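Endoglucanase (Uncultured bacterium, PDB 3X17) hydrolyses internal beta-1,4-glucosidic bonds of cellulose as a glycoside hydrolase family 9 endoglucanase, with an Ig-like domain ahead of its (alpha/alpha)6-barrel catalytic domain. Local coordinates at residues A[182-188]-A[232-236]; A[301-305]-A[347-353]; A[384-388]-A[402-406]; A[423-427]-A[438-442]. The contacts are given in a common frame with arbitrary orientation. Numbering follows the deposited sequence.

Contact 1: residues A[182-188]-A[232-236]; sequences KYVTTTA and WLFRM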
loop_
_atom_site.group_PDB
_atom_site.type_symbol
_atom_site.label_atom_id
_atom_site.label_comp_id
_atom_site.label_asym_id
_atom_site.label_seq_id
_atom_site.Cartn_x
_atom_site.Cartn_y
_atom_site.Cartn_z
ATOM N N LYS A 182 -7.891 -15.257 1.061
ATOM C CA LYS A 182 -8.555 -14.002 1.374
ATOM C C LYS A 182 -8.469 -13.828 2.883
ATOM O O LYS A 182 -8.658 -14.769 3.634
ATOM C CB LYS A 182 -10.010 -14.054 0.932
ATOM C CG LYS A 182 -10.181 -14.474 -0.559
ATOM C CD LYS A 182 -11.619 -14.326 -1.040
ATOM C CE LYS A 182 -12.584 -15.209 -0.257
ATOM N NZ LYS A 182 -13.905 -15.358 -1.001
ATOM N N TYR A 183 -7.999 -12.680 3.321
ATOM C CA TYR A 183 -7.545 -12.579 4.705
ATOM C C TYR A 183 -8.137 -11.327 5.288
ATOM O O TYR A 183 -7.980 -10.255 4.721
ATOM C CB TYR A 183 -6.032 -12.446 4.741
ATOM C CG TYR A 183 -5.277 -13.563 4.100
ATOM C CD1 TYR A 183 -4.972 -13.511 2.747
ATOM C CD2 TYR A 183 -4.701 -14.573 4.878
ATOM C CE1 TYR A 183 -4.164 -14.443 2.165
ATOM C CE2 TYR A 183 -3.858 -15.518 4.305
ATOM C CZ TYR A 183 -3.634 -15.479 2.949
ATOM O OH TYR A 183 -2.832 -16.430 2.354
ATOM N N VAL A 184 -8.837 -11.450 6.403
ATOM C CA VAL A 184 -9.515 -10.291 6.958
ATOM C C VAL A 184 -8.525 -9.197 7.425
ATOM O O VAL A 184 -8.846 -7.993 7.405
ATOM C CB VAL A 184 -10.431 -10.675 8.118
ATOM C CG1 VAL A 184 -10.777 -9.416 8.933
ATOM C CG2 VAL A 184 -11.718 -11.292 7.582
ATOM N N THR A 185 -7.308 -9.610 7.766
ATOM C CA THR A 185 -6.389 -8.752 8.495
ATOM C C THR A 185 -5.821 -7.700 7.536
ATOM O O THR A 185 -5.728 -6.525 7.874
ATOM C CB THR A 185 -5.256 -9.600 9.167
ATOM O OG1 THR A 185 -5.852 -10.633 9.984
ATOM C CG2 THR A 185 -4.352 -8.724 10.041
ATOM N N THR A 186 -5.592 -8.100 6.289
ATOM C CA THR A 186 -5.133 -7.177 5.254
ATOM C C THR A 186 -6.300 -6.497 4.546
ATOM O O THR A 186 -6.187 -5.340 4.148
ATOM C CB THR A 186 -4.267 -7.906 4.188
ATOM O OG1 THR A 186 -4.895 -9.152 3.863
ATOM C CG2 THR A 186 -2.833 -8.165 4.704
ATOM N N THR A 187 -7.389 -7.232 4.326
ATOM C CA THR A 187 -8.551 -6.687 3.640
ATOM C C THR A 187 -9.107 -5.489 4.382
ATOM O O THR A 187 -9.459 -4.491 3.760
ATOM C CB THR A 187 -9.708 -7.734 3.452
ATOM O OG1 THR A 187 -9.284 -8.741 2.537
ATOM C CG2 THR A 187 -10.995 -7.067 2.829
ATOM N N ALA A 188 -9.172 -5.580 5.707
ATOM C CA ALA A 188 -9.737 -4.505 6.505
ATOM C C ALA A 188 -8.846 -3.257 6.511
ATOM O O ALA A 188 -9.326 -2.152 6.225
ATOM C CB ALA A 188 -10.069 -4.994 7.928
ATOM N N TRP A 232 -17.505 -8.583 1.479
ATOM C CA TRP A 232 -16.873 -9.829 1.881
ATOM C C TRP A 232 -16.617 -9.942 3.367
ATOM O O TRP A 232 -16.904 -10.970 3.965
ATOM C CB TRP A 232 -15.583 -10.064 1.112
ATOM C CG TRP A 232 -15.017 -11.368 1.473
ATOM C CD1 TRP A 232 -15.564 -12.596 1.220
ATOM C CD2 TRP A 232 -13.857 -11.606 2.282
ATOM N NE1 TRP A 232 -14.776 -13.582 1.754
ATOM C CE2 TRP A 232 -13.753 -13.003 2.457
ATOM C CE3 TRP A 232 -12.855 -10.786 2.802
ATOM C CZ2 TRP A 232 -12.714 -13.588 3.157
ATOM C CZ3 TRP A 232 -11.815 -11.375 3.513
ATOM C CH2 TRP A 232 -11.769 -12.761 3.696
ATOM N N LEU A 233 -16.119 -8.868 3.986
ATOM C CA LEU A 233 -16.103 -8.771 5.448
ATOM C C LEU A 233 -17.443 -9.100 6.136
ATOM O O LEU A 233 -17.452 -9.783 7.169
ATOM C CB LEU A 233 -15.586 -7.395 5.921
ATOM C CG LEU A 233 -14.143 -6.997 5.567
ATOM C CD1 LEU A 233 -13.695 -5.751 6.376
ATOM C CD2 LEU A 233 -13.127 -8.184 5.761
ATOM N N PHE A 234 -18.561 -8.558 5.629
ATOM C CA PHE A 234 -19.871 -8.930 6.159
ATOM C C PHE A 234 -20.037 -10.465 6.188
ATOM O O PHE A 234 -20.502 -11.021 7.185
ATOM C CB PHE A 234 -21.033 -8.308 5.351
ATOM C CG PHE A 234 -21.116 -6.804 5.443
ATOM C CD1 PHE A 234 -20.867 -6.137 6.648
ATOM C CD2 PHE A 234 -21.536 -6.061 4.340
ATOM C CE1 PHE A 234 -20.932 -4.739 6.711
ATOM C CE2 PHE A 234 -21.710 -4.673 4.428
ATOM C CZ PHE A 234 -21.386 -4.009 5.607
ATOM N N ARG A 235 -19.662 -11.139 5.101
ATOM C CA ARG A 235 -19.881 -12.600 5.004
ATOM C C ARG A 235 -18.951 -13.327 5.974
ATOM O O ARG A 235 -19.177 -14.495 6.297
ATOM C CB ARG A 235 -19.679 -13.092 3.566
ATOM C CG ARG A 235 -20.545 -12.357 2.498
ATOM C CD ARG A 235 -20.155 -12.735 1.052
ATOM N NE ARG A 235 -20.844 -11.876 0.089
ATOM C CZ ARG A 235 -20.279 -10.909 -0.661
ATOM N NH1 ARG A 235 -18.952 -10.791 -0.807
ATOM N NH2 ARG A 235 -21.065 -10.115 -1.371
ATOM N N MET A 236 -17.874 -12.655 6.388
ATOM C CA MET A 236 -16.917 -13.215 7.353
ATOM C C MET A 236 -17.305 -12.921 8.812
ATOM O O MET A 236 -16.535 -13.189 9.750
ATOM C CB MET A 236 -15.510 -12.693 7.078
ATOM C CG MET A 236 -14.855 -13.244 5.803
ATOM S SD MET A 236 -14.630 -15.058 5.852
ATOM C CE MET A 236 -13.011 -15.210 6.676
#

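Contact 2: residues A[301-305]-A[347-353]; sequences LAAAE and LWVVTGR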
loop_
_atom_site.group_PDB
_atom_site.type_symbol
_atom_site.label_atom_id
_atom_site.label_comp_id
_atom_site.label_asym_id
_atom_site.label_seq_id
_atom_site.Cartn_x
_atom_site.Cartn_y
_atom_site.Cartn_z
ATOM N N LEU A 301 -22.651 0.328 9.510
ATOM C CA LEU A 301 -22.649 0.833 10.884
ATOM C C LEU A 301 -23.171 -0.227 11.814
ATOM O O LEU A 301 -22.603 -0.434 12.878
ATOM C CB LEU A 301 -23.466 2.121 11.031
ATOM C CG LEU A 301 -23.762 2.605 12.463
ATOM C CD1 LEU A 301 -22.473 2.921 13.214
ATOM C CD2 LEU A 301 -24.755 3.811 12.489
ATOM N N ALA A 302 -24.204 -0.959 11.385
ATOM C CA ALA A 302 -24.785 -2.009 12.243
ATOM C C ALA A 302 -23.767 -3.098 12.510
ATOM O O ALA A 302 -23.602 -3.552 13.650
ATOM C CB ALA A 302 -26.069 -2.597 11.621
ATOM N N ALA A 303 -23.057 -3.492 11.455
ATOM C CA ALA A 303 -22.036 -4.508 11.564
ATOM C C ALA A 303 -20.943 -4.071 12.541
ATOM O O ALA A 303 -20.506 -4.853 13.391
ATOM C CB ALA A 303 -21.441 -4.782 10.198
ATOM N N ALA A 304 -20.467 -2.836 12.391
ATOM C CA ALA A 304 -19.398 -2.324 13.271
ATOM C C ALA A 304 -19.852 -2.355 14.728
ATOM O O ALA A 304 -19.076 -2.701 15.628
ATOM C CB ALA A 304 -18.958 -0.878 12.874
ATOM N N GLU A 305 -21.108 -1.995 14.951
ATOM C CA GLU A 305 -21.677 -1.926 16.300
ATOM C C GLU A 305 -21.799 -3.302 16.947
ATOM O O GLU A 305 -21.606 -3.445 18.157
ATOM C CB GLU A 305 -23.047 -1.221 16.281
ATOM C CG GLU A 305 -22.949 0.280 16.015
ATOM C CD GLU A 305 -24.314 0.967 15.812
ATOM O OE1 GLU A 305 -25.249 0.332 15.279
ATOM O OE2 GLU A 305 -24.420 2.175 16.108
ATOM N N LEU A 347 -15.828 4.372 15.491
ATOM C CA LEU A 347 -17.191 4.287 15.979
ATOM C C LEU A 347 -17.601 5.572 16.709
ATOM O O LEU A 347 -18.730 6.037 16.553
ATOM C CB LEU A 347 -17.372 3.054 16.885
ATOM C CG LEU A 347 -17.659 1.773 16.071
ATOM C CD1 LEU A 347 -17.330 0.503 16.860
ATOM C CD2 LEU A 347 -19.117 1.784 15.628
ATOM N N TRP A 348 -16.713 6.074 17.568
ATOM C CA TRP A 348 -16.914 7.373 18.219
ATOM C C TRP A 348 -17.181 8.490 17.209
ATOM O O TRP A 348 -18.075 9.320 17.412
ATOM C CB TRP A 348 -15.715 7.752 19.096
ATOM C CG TRP A 348 -15.908 9.099 19.746
ATOM C CD1 TRP A 348 -16.962 9.481 20.550
ATOM C CD2 TRP A 348 -15.119 10.273 19.545
ATOM N NE1 TRP A 348 -16.847 10.805 20.888
ATOM C CE2 TRP A 348 -15.736 11.323 20.275
ATOM C CE3 TRP A 348 -13.922 10.530 18.874
ATOM C CZ2 TRP A 348 -15.195 12.599 20.346
ATOM C CZ3 TRP A 348 -13.394 11.810 18.930
ATOM C CH2 TRP A 348 -14.028 12.827 19.658
ATOM N N VAL A 349 -16.407 8.496 16.121
ATOM C CA VAL A 349 -16.451 9.584 15.141
ATOM C C VAL A 349 -17.789 9.613 14.441
ATOM O O VAL A 349 -18.348 10.695 14.240
ATOM C CB VAL A 349 -15.333 9.481 14.060
ATOM C CG1 VAL A 349 -15.648 10.401 12.883
ATOM C CG2 VAL A 349 -13.975 9.816 14.641
ATOM N N VAL A 350 -18.313 8.447 14.050
ATOM C CA VAL A 350 -19.601 8.407 13.306
ATOM C C VAL A 350 -20.869 8.421 14.195
ATOM O O VAL A 350 -21.936 8.880 13.759
ATOM C CB VAL A 350 -19.642 7.216 12.291
ATOM C CG1 VAL A 350 -19.635 5.859 13.006
ATOM C CG2 VAL A 350 -20.817 7.348 11.293
ATOM N N THR A 351 -20.768 7.918 15.427
ATOM C CA THR A 351 -21.945 7.871 16.315
ATOM C C THR A 351 -21.962 8.972 17.376
ATOM O O THR A 351 -23.010 9.292 17.902
ATOM C CB THR A 351 -22.114 6.519 17.054
ATOM O OG1 THR A 351 -21.119 6.399 18.084
ATOM C CG2 THR A 351 -22.036 5.309 16.068
ATOM N N GLY A 352 -20.784 9.405 17.805
ATOM C CA GLY A 352 -20.687 10.420 18.823
ATOM C C GLY A 352 -20.898 9.867 20.216
ATOM O O GLY A 352 -20.807 10.600 21.178
ATOM N N ARG A 353 -21.084 8.553 20.332
ATOM C CA ARG A 353 -21.456 7.945 21.605
ATOM C C ARG A 353 -20.321 7.827 22.630
ATOM O O ARG A 353 -19.167 7.431 22.308
ATOM C CB ARG A 353 -22.092 6.594 21.380
ATOM C CG ARG A 353 -23.591 6.629 21.455
ATOM C CD ARG A 353 -24.142 5.228 21.349
ATOM N NE ARG A 353 -24.846 5.135 20.093
ATOM C CZ ARG A 353 -24.541 4.324 19.098
ATOM N NH1 ARG A 353 -23.670 3.344 19.258
ATOM N NH2 ARG A 353 -25.231 4.432 17.979
#

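Contact 3: residues A[384-388]-A[402-406]; sequences YFDYV and LVQRI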
loop_
_atom_site.group_PDB
_atom_site.type_symbol
_atom_site.label_atom_id
_atom_site.label_comp_id
_atom_site.label_asym_id
_atom_site.label_seq_id
_atom_site.Cartn_x
_atom_site.Cartn_y
_atom_site.Cartn_z
ATOM N N TYR A 384 -5.466 7.804 15.325
ATOM C CA TYR A 384 -4.855 9.080 15.713
ATOM C C TYR A 384 -5.364 10.191 14.809
ATOM O O TYR A 384 -5.862 11.204 15.283
ATOM C CB TYR A 384 -3.335 9.001 15.576
ATOM C CG TYR A 384 -2.635 8.461 16.789
ATOM C CD1 TYR A 384 -2.549 7.087 17.026
ATOM C CD2 TYR A 384 -1.955 9.319 17.645
ATOM C CE1 TYR A 384 -1.848 6.588 18.143
ATOM C CE2 TYR A 384 -1.245 8.836 18.723
ATOM C CZ TYR A 384 -1.211 7.484 18.988
ATOM O OH TYR A 384 -0.475 7.049 20.070
ATOM N N PHE A 385 -5.274 9.969 13.498
ATOM C CA PHE A 385 -5.565 11.011 12.523
ATOM C C PHE A 385 -7.044 11.348 12.510
ATOM O O PHE A 385 -7.409 12.509 12.376
ATOM C CB PHE A 385 -5.100 10.597 11.122
ATOM C CG PHE A 385 -5.106 11.728 10.110
ATOM C CD1 PHE A 385 -4.113 12.726 10.142
ATOM C CD2 PHE A 385 -6.116 11.821 9.163
ATOM C CE1 PHE A 385 -4.155 13.798 9.259
ATOM C CE2 PHE A 385 -6.128 12.854 8.237
ATOM C CZ PHE A 385 -5.134 13.848 8.281
ATOM N N ASP A 386 -7.899 10.327 12.598
ATOM C CA ASP A 386 -9.339 10.525 12.430
ATOM C C ASP A 386 -9.937 11.162 13.679
ATOM O O ASP A 386 -10.803 12.035 13.595
ATOM C CB ASP A 386 -10.053 9.205 12.127
ATOM C CG ASP A 386 -9.969 8.831 10.660
ATOM O OD1 ASP A 386 -9.424 9.651 9.877
ATOM O OD2 ASP A 386 -10.365 7.698 10.298
ATOM N N TYR A 387 -9.447 10.752 14.839
ATOM C CA TYR A 387 -9.762 11.454 16.073
ATOM C C TYR A 387 -9.444 12.978 16.033
ATOM O O TYR A 387 -10.330 13.805 16.250
ATOM C CB TYR A 387 -9.025 10.819 17.244
ATOM C CG TYR A 387 -9.465 11.371 18.596
ATOM C CD1 TYR A 387 -9.179 12.693 18.960
ATOM C CD2 TYR A 387 -10.092 10.550 19.529
ATOM C CE1 TYR A 387 -9.539 13.194 20.208
ATOM C CE2 TYR A 387 -10.447 11.031 20.787
ATOM C CZ TYR A 387 -10.194 12.363 21.114
ATOM O OH TYR A 387 -10.582 12.840 22.359
ATOM N N VAL A 388 -8.177 13.316 15.760
ATOM C CA VAL A 388 -7.738 14.697 15.588
ATOM C C VAL A 388 -8.554 15.460 14.524
ATOM O O VAL A 388 -9.064 16.544 14.808
ATOM C CB VAL A 388 -6.180 14.795 15.326
ATOM C CG1 VAL A 388 -5.788 16.208 14.936
ATOM C CG2 VAL A 388 -5.377 14.361 16.588
ATOM N N LEU A 402 -2.461 13.234 20.712
ATOM C CA LEU A 402 -2.539 12.627 19.391
ATOM C C LEU A 402 -1.807 13.470 18.358
ATOM O O LEU A 402 -1.021 12.942 17.560
ATOM C CB LEU A 402 -4.004 12.425 18.991
ATOM C CG LEU A 402 -4.799 11.511 19.939
ATOM C CD1 LEU A 402 -6.244 11.348 19.505
ATOM C CD2 LEU A 402 -4.113 10.165 20.146
ATOM N N VAL A 403 -1.979 14.790 18.448
ATOM C CA VAL A 403 -1.371 15.702 17.482
ATOM C C VAL A 403 0.144 15.594 17.571
ATOM O O VAL A 403 0.826 15.405 16.557
ATOM C CB VAL A 403 -1.844 17.190 17.670
ATOM C CG1 VAL A 403 -0.925 18.137 16.927
ATOM C CG2 VAL A 403 -3.275 17.384 17.139
ATOM N N GLN A 404 0.665 15.757 18.786
ATOM C CA GLN A 404 2.103 15.658 19.046
ATOM C C GLN A 404 2.730 14.343 18.511
ATOM O O GLN A 404 3.819 14.356 17.930
ATOM C CB GLN A 404 2.349 15.796 20.558
ATOM C CG GLN A 404 3.717 15.290 21.015
ATOM C CD GLN A 404 3.647 14.073 21.936
ATOM O OE1 GLN A 404 4.682 13.474 22.260
ATOM N NE2 GLN A 404 2.433 13.705 22.372
ATOM N N ARG A 405 2.059 13.208 18.727
ATOM C CA ARG A 405 2.527 11.949 18.159
ATOM C C ARG A 405 2.518 11.937 16.633
ATOM O O ARG A 405 3.473 11.473 16.004
ATOM C CB ARG A 405 1.766 10.766 18.751
ATOM C CG ARG A 405 1.806 10.769 20.264
ATOM C CD ARG A 405 2.092 9.409 20.837
ATOM N NE ARG A 405 3.078 9.471 21.911
ATOM C CZ ARG A 405 2.814 9.737 23.194
ATOM N NH1 ARG A 405 1.572 10.024 23.605
ATOM N NH2 ARG A 405 3.812 9.730 24.075
ATOM N N ILE A 406 1.509 12.559 16.032
ATOM C CA ILE A 406 1.453 12.631 14.575
ATOM C C ILE A 406 2.643 13.419 14.014
ATOM O O ILE A 406 3.289 12.990 13.044
ATOM C CB ILE A 406 0.117 13.224 14.092
ATOM C CG1 ILE A 406 -1.021 12.250 14.387
ATOM C CG2 ILE A 406 0.172 13.535 12.591
ATOM C CD1 ILE A 406 -2.423 12.799 14.109
#

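Contact 4: residues A[423-427]-A[438-442]; sequences GVPIL and EALAK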
loop_
_atom_site.group_PDB
_atom_site.type_symbol
_atom_site.label_atom_id
_atom_site.label_comp_id
_atom_site.label_asym_id
_atom_site.label_seq_id
_atom_site.Cartn_x
_atom_site.Cartn_y
_atom_site.Cartn_z
ATOM N N GLY A 423 16.200 8.563 -1.066
ATOM C CA GLY A 423 14.897 8.997 -0.569
ATOM C C GLY A 423 14.176 8.008 0.336
ATOM O O GLY A 423 13.423 8.414 1.202
ATOM N N VAL A 424 14.422 6.712 0.155
ATOM C CA VAL A 424 13.645 5.679 0.861
ATOM C C VAL A 424 13.981 5.712 2.339
ATOM O O VAL A 424 15.147 5.697 2.701
ATOM C CB VAL A 424 13.879 4.251 0.277
ATOM C CG1 VAL A 424 15.354 3.876 0.297
ATOM C CG2 VAL A 424 13.070 3.212 1.071
ATOM N N PRO A 425 12.966 5.904 3.193
ATOM C CA PRO A 425 13.200 6.127 4.625
ATOM C C PRO A 425 13.449 4.838 5.386
ATOM O O PRO A 425 12.885 4.626 6.467
ATOM C CB PRO A 425 11.909 6.815 5.101
ATOM C CG PRO A 425 10.884 6.488 4.052
ATOM C CD PRO A 425 11.533 5.890 2.859
ATOM N N ILE A 426 14.390 4.049 4.883
ATOM C CA ILE A 426 14.676 2.750 5.452
ATOM C C ILE A 426 16.181 2.521 5.405
ATOM O O ILE A 426 16.801 2.671 4.357
ATOM C CB ILE A 426 13.948 1.623 4.674
ATOM C CG1 ILE A 426 12.436 1.910 4.637
ATOM C CG2 ILE A 426 14.220 0.282 5.324
ATOM C CD1 ILE A 426 11.635 1.039 3.651
ATOM N N LEU A 427 16.779 2.210 6.548
ATOM C CA LEU A 427 18.234 2.008 6.581
ATOM C C LEU A 427 18.598 0.546 6.329
ATOM O O LEU A 427 17.811 -0.375 6.629
ATOM C CB LEU A 427 18.819 2.473 7.914
ATOM C CG LEU A 427 18.548 3.920 8.358
ATOM C CD1 LEU A 427 19.140 4.158 9.727
ATOM C CD2 LEU A 427 19.137 4.904 7.337
ATOM N N GLU A 438 6.126 -0.254 3.294
ATOM C CA GLU A 438 6.626 0.503 4.443
ATOM C C GLU A 438 7.124 1.909 4.056
ATOM O O GLU A 438 6.820 2.890 4.751
ATOM C CB GLU A 438 7.738 -0.305 5.157
ATOM C CG GLU A 438 8.382 0.417 6.328
ATOM C CD GLU A 438 9.446 -0.415 7.055
ATOM O OE1 GLU A 438 9.374 -1.670 7.039
ATOM O OE2 GLU A 438 10.314 0.202 7.705
ATOM N N ALA A 439 7.813 2.013 2.917
ATOM C CA ALA A 439 8.216 3.320 2.375
ATOM C C ALA A 439 6.987 4.184 2.153
ATOM O O ALA A 439 6.957 5.363 2.539
ATOM C CB ALA A 439 8.960 3.157 1.069
ATOM N N LEU A 440 6.015 3.634 1.441
ATOM C CA LEU A 440 4.870 4.434 1.052
ATOM C C LEU A 440 4.012 4.767 2.270
ATOM O O LEU A 440 3.451 5.865 2.362
ATOM C CB LEU A 440 4.063 3.728 -0.030
ATOM C CG LEU A 440 4.624 3.833 -1.455
ATOM C CD1 LEU A 440 3.973 2.736 -2.314
ATOM C CD2 LEU A 440 4.339 5.222 -2.076
ATOM N N ALA A 441 3.912 3.828 3.209
ATOM C CA ALA A 441 3.169 4.047 4.452
ATOM C C ALA A 441 3.836 5.155 5.278
ATOM O O ALA A 441 3.149 5.885 5.985
ATOM C CB ALA A 441 3.101 2.756 5.276
ATOM N N LYS A 442 5.167 5.216 5.251
ATOM C CA LYS A 442 5.891 6.331 5.863
ATOM C C LYS A 442 5.684 7.646 5.111
ATOM O O LYS A 442 5.636 8.712 5.724
ATOM C CB LYS A 442 7.390 6.035 5.990
ATOM C CG LYS A 442 7.733 5.023 7.062
ATOM C CD LYS A 442 9.245 4.639 7.002
ATOM C CE LYS A 442 9.655 3.887 8.293
ATOM N NZ LYS A 442 11.130 3.557 8.327
#

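Contact 1: residues A[182-188]-A[232-236]
Residues 182-188 run from the short edge strand 182-183 straight into the first turn of helix 184-200; 232-235 are the last turn of helix 221-235, and Met-236 is the first residue to leave helical angles. The backbones come closest at Val-184 and Leu-233, whose CA atoms lie 6.9 Å apart. Tyr-183 sits at the N-cap; its carbonyl O takes the Thr-187 backbone N at 3.1 Å and the Thr-187 OG1 at 3.0 Å. The two helices belong to the (alpha/alpha)6 barrel of the family 9 catalytic domain, and strand 182-183 pairs with strand 243-249 beside them. Trp-232 is the largest piece of the interface. Lys-182 lays its aliphatic chain along the indole, with CD over one face and Lys-182 CE 3.4 Å from Trp-232 NE1. The ammonium and the indole NH are both donors, so they do not bond to each other; both reach the carbonyl of Ala-170, and Lys-182 NZ also meets Gly-172 O and the carboxylate of Asp-152. The Lys-182 side chain, about 6 Å from the bound zinc, also touches Cys-132, a zinc ligand. Val-184 CG2 touches three residues at once: Trp-232 CZ3 at 4.1 Å, Leu-233 CD2 at 3.9 Å and Met-236 CB at 4.1 Å. Leu-233 then bridges the next turn, CD2 lying 3.8 Å from Thr-187 CG2 and CD1 4.0 Å from Ala-188 CB.

Contact 2: residues A[301-305]-A[347-353]
Leu-347 CD2 is the apolar centre here, 3.8 Å from Ala-304 CB, 4.3 Å from Leu-301 CD1 and 4.1 Å from the aliphatic Glu-305 CG. Ala-304 and Leu-347 also mark the closest backbone approach, 7.5 Å between their CA atoms. Leu-301 carries the packing along the partner helix: its CD1 lies 4.1 Å from Val-350 CG1 and 3.7 Å from Thr-351 CG2. With the segment axes 11.6 Å apart at their closest, these side chains have to span the gap, and the small Ala-304 meets a long leucine. Farther out, the helix ends at Thr-351, and Gly-352 takes a positive phi of 79° as the chain turns. Thr-351 OG1 donates to Leu-347 O at 2.9 Å and accepts from Arg-353 N at 3.1 Å, the second bond closing an ST turn. That turn brings Arg-353 back toward the first helix, where its guanidinium edge meets Glu-305: NH2 to OE2 is a 3.0 Å salt bridge, backed by a weak hydrogen bond from NH1 to OE2 at 3.4 Å. Tyr-356, from helix 354-366, packs against Glu-305, Leu-347 and Thr-351. The short helical segments cross obliquely, at -136°, and the whole is helix-on-helix packing within the (alpha/alpha)6 barrel, joining helix 294-312 to the C-terminal end of helix 337-351.

Contact 3: residues A[384-388]-A[402-406]
Helix 381-390 and helix 396-418, consecutive in the chain, form a helical hairpin of the (alpha/alpha)6 barrel; the segment axes cross at -133° and approach to 9.6 Å. Leu-402 is the main bump. It pushes into a hollow walled by Tyr-384, Tyr-387 and Val-388, with CD2 3.4 Å from Tyr-384 CD2 and CB 3.4 Å from Val-388 CG2. Ile-406, one turn on, fills the next dip: its CD1 lies 3.9 Å from Phe-385 CA and 4.2 Å from Val-388 CG2. Val-388 in return projects between Leu-402, Val-403 and Ile-406, its CG1 3.5 Å from Val-403 CG2. Tyr-384 extends along the partner helix until OH is 3.6 Å from Arg-405 CD, while that hydroxyl bonds to Pro-369 O. Phe-385, whose CA-to-CB bond points away from 402-406, stacks on Phe-448 of helix 435-452. Leu-402 CD1 makes a CH-pi contact over the face of Tyr-387, 3.6 Å from the ring centroid and 29° off its normal.

Contact 4: residues A[423-427]-A[438-442]
An inverse gamma turn centred on Pro-425, in the connection between helices 396-418 and 435-452, packs against the early turns of the second of these barrel helices. A weak 2.8 Å bond from Ile-426 N to Val-424 O closes the turn, and Pro-425 O is taken by Lys-442 NZ, also at 2.8 Å. Lys-442 is extended beside the proline, its CD 3.8 Å from Pro-425 CG. Lys-442 NZ also forms a salt bridge with Glu-438 OE2 at 3.5 Å, one helical turn earlier. Ala-439 offers a small methyl to all three turn residues: CB lies 4.1 Å from Val-424 CG2, 4.2 Å from Pro-425 CD and 4.3 Å from Ile-426 CD1. The neighbours close round this junction: Val-413 of helix 396-418 touches both Pro-425 and Lys-442, while from helix 456-469 Gln-465 packs on Pro-425 and Ala-439 and Tyr-468 on Val-424.

Overall arrangement
All four contacts lie within the family 9 catalytic region, in series along the chain; none nests in or crosses another. Contact 1 closes a loop of 43 residues, joining the start of helix 184-200 to the end of helix 221-235. Contact 2 closes one of 41, tying helix 294-312 to helix 337-351; contacts 1 and 2 touch where Phe-234 CE1 meets Ala-303 CB at 3.5 Å. Contact 3 closes a short hairpin and meets contact 2 through Trp-348 CZ3 and Tyr-387 CE2, 3.6 Å apart. Helix 396-418 then leads on to contact 4, which folds the connection after that helix onto helix 435-452, on the opposite side of the chain's centre from contact 1.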